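Local coordinates for protein metallo-carboxypeptidase (Pseudomonas aeruginosa, PDB 4A39) that probably acts as a zinc-dependent carboxypeptidase of the M14 family, related to the cytosolic carboxypeptidases, cleaving residues from the C-terminal ends of polypeptides, at residues A[278-283]-A[312-317]. Residues are numbered along the deposited sequence; the frame is centred on the assembly and turned at random.
Sequences IPHVFA and EFQIRH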
# COMPACT_ATOMS: atom_id res chain seq x y z
N ILE A 278 10.62 8.95 0.75
CA ILE A 278 10.20 9.90 1.78
C ILE A 278 9.77 9.28 3.11
O ILE A 278 8.81 8.51 3.16
CB ILE A 278 9.08 10.79 1.23
CG1 ILE A 278 9.59 11.52 -0.02
CG2 ILE A 278 8.59 11.78 2.29
CD1 ILE A 278 8.51 12.27 -0.79
N PRO A 279 10.47 9.63 4.21
CA PRO A 279 10.15 9.10 5.53
C PRO A 279 9.06 9.92 6.25
O PRO A 279 9.27 10.41 7.35
CB PRO A 279 11.49 9.17 6.25
CG PRO A 279 12.03 10.48 5.74
CD PRO A 279 11.71 10.43 4.25
N HIS A 280 7.91 10.06 5.59
CA HIS A 280 6.78 10.81 6.13
C HIS A 280 5.50 10.35 5.44
O HIS A 280 5.52 10.03 4.25
CB HIS A 280 6.93 12.32 5.84
CG HIS A 280 8.16 12.93 6.42
ND1 HIS A 280 8.26 13.30 7.75
CD2 HIS A 280 9.37 13.21 5.86
CE1 HIS A 280 9.47 13.78 7.98
NE2 HIS A 280 10.16 13.74 6.86
N VAL A 281 4.40 10.32 6.18
CA VAL A 281 3.11 9.97 5.60
C VAL A 281 2.59 11.26 4.96
O VAL A 281 2.68 12.32 5.57
CB VAL A 281 2.09 9.52 6.67
CG1 VAL A 281 0.71 9.40 6.04
CG2 VAL A 281 2.52 8.20 7.28
N PHE A 282 2.05 11.17 3.75
CA PHE A 282 1.51 12.35 3.09
C PHE A 282 0.48 11.98 2.04
O PHE A 282 0.19 10.80 1.83
CB PHE A 282 2.63 13.19 2.44
CG PHE A 282 3.33 12.50 1.30
CD1 PHE A 282 4.37 11.61 1.54
CD2 PHE A 282 2.96 12.76 -0.02
CE1 PHE A 282 5.03 10.97 0.48
CE2 PHE A 282 3.61 12.13 -1.08
CZ PHE A 282 4.65 11.24 -0.83
N ALA A 283 -0.10 12.99 1.40
CA ALA A 283 -1.09 12.78 0.35
C ALA A 283 -0.79 13.68 -0.85
O ALA A 283 -0.39 14.83 -0.68
CB ALA A 283 -2.49 13.09 0.88
N GLU A 312 -1.16 10.05 12.06
CA GLU A 312 0.24 10.24 11.73
C GLU A 312 0.22 10.63 10.27
O GLU A 312 0.26 9.78 9.38
CB GLU A 312 1.01 8.94 11.95
CG GLU A 312 0.85 8.38 13.36
CD GLU A 312 1.94 7.40 13.72
OE1 GLU A 312 3.04 7.84 14.12
OE2 GLU A 312 1.71 6.18 13.60
N PHE A 313 0.15 11.93 10.03
CA PHE A 313 0.06 12.48 8.69
C PHE A 313 0.59 13.91 8.71
O PHE A 313 0.36 14.65 9.67
CB PHE A 313 -1.42 12.48 8.28
CG PHE A 313 -1.68 13.03 6.91
CD1 PHE A 313 -1.57 12.22 5.78
CD2 PHE A 313 -2.02 14.38 6.74
CE1 PHE A 313 -1.79 12.74 4.50
CE2 PHE A 313 -2.24 14.90 5.47
CZ PHE A 313 -2.12 14.08 4.34
N GLN A 314 1.29 14.31 7.65
CA GLN A 314 1.82 15.67 7.59
C GLN A 314 1.70 16.26 6.19
O GLN A 314 1.31 15.57 5.25
CB GLN A 314 3.26 15.70 8.10
CG GLN A 314 4.22 14.77 7.39
CD GLN A 314 4.73 15.35 6.10
OE1 GLN A 314 5.50 16.32 6.09
NE2 GLN A 314 4.30 14.78 4.99
N ILE A 315 2.02 17.54 6.05
CA ILE A 315 1.89 18.23 4.77
C ILE A 315 3.18 18.74 4.12
O ILE A 315 3.28 18.78 2.89
CB ILE A 315 0.93 19.43 4.92
CG1 ILE A 315 -0.40 18.96 5.49
CG2 ILE A 315 0.73 20.11 3.56
CD1 ILE A 315 -1.31 20.08 5.94
N ARG A 316 4.16 19.11 4.93
CA ARG A 316 5.39 19.66 4.36
C ARG A 316 6.14 18.76 3.39
O ARG A 316 6.62 19.23 2.35
CB ARG A 316 6.34 20.10 5.44
CG ARG A 316 7.58 20.74 4.85
CD ARG A 316 8.40 21.34 5.94
NE ARG A 316 9.62 21.95 5.44
CZ ARG A 316 10.74 21.30 5.16
NH1 ARG A 316 10.80 19.99 5.32
NH2 ARG A 316 11.82 21.96 4.76
N HIS A 317 6.29 17.50 3.73
CA HIS A 317 6.99 16.57 2.86
C HIS A 317 6.03 15.82 1.95
O HIS A 317 4.91 15.48 2.34
CB HIS A 317 7.80 15.57 3.68
CG HIS A 317 9.04 16.16 4.29
ND1 HIS A 317 9.04 16.80 5.52
CD2 HIS A 317 10.31 16.22 3.84
CE1 HIS A 317 10.26 17.21 5.79
NE2 HIS A 317 11.05 16.87 4.78
O HOH W 1 0.02 15.80 2.54
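The imidazole of H280 overlaps that of H317 in an offset stack, centroids 4.0 Å apart and planes at 15°. NE2 of H280 sits over the centre of the H317 ring, while H317 ND1 lies over the face of the H280 ring, offset toward its rim; H280 ND1 is hydrogen-bonded to D356 OD1, which would help set the ring's rotation and could favour a protonated state. The Q314 amide lies against H280, NE2 to CB 3.7 Å, and bends at chi2 (81°) to fold back on its own loop. There two nearly straight bonds form: H317 N donates to an in-plane lone pair of Q314 OE1 at 2.8 Å, and Q314 NE2 to H317 O at 2.8 Å. The same NE2 reaches V281 O at 3.0 Å (165° at the hydrogen), and Q314 N also donates to that carbonyl at 3.2 Å; both approach from above its plane. One water links A283 N to Q314 O. V281 CB packs 3.3 Å from E312 O, a buried carbonyl without a polar partner. The F313 ring crosses V281 at about a right angle, CD1 lying 3.6 Å from V281 CG1, and presents its edge to A283 CB. Thus the loop after helix 294-308 is tied to the start of edge strand 282-284 and the loop leading into it; F282 there packs against E348, the predicted proton donor/acceptor. With both amide hydrogens and OE1 engaged, the buried Q314 amide has a defined orientation near the inhibitor pocket.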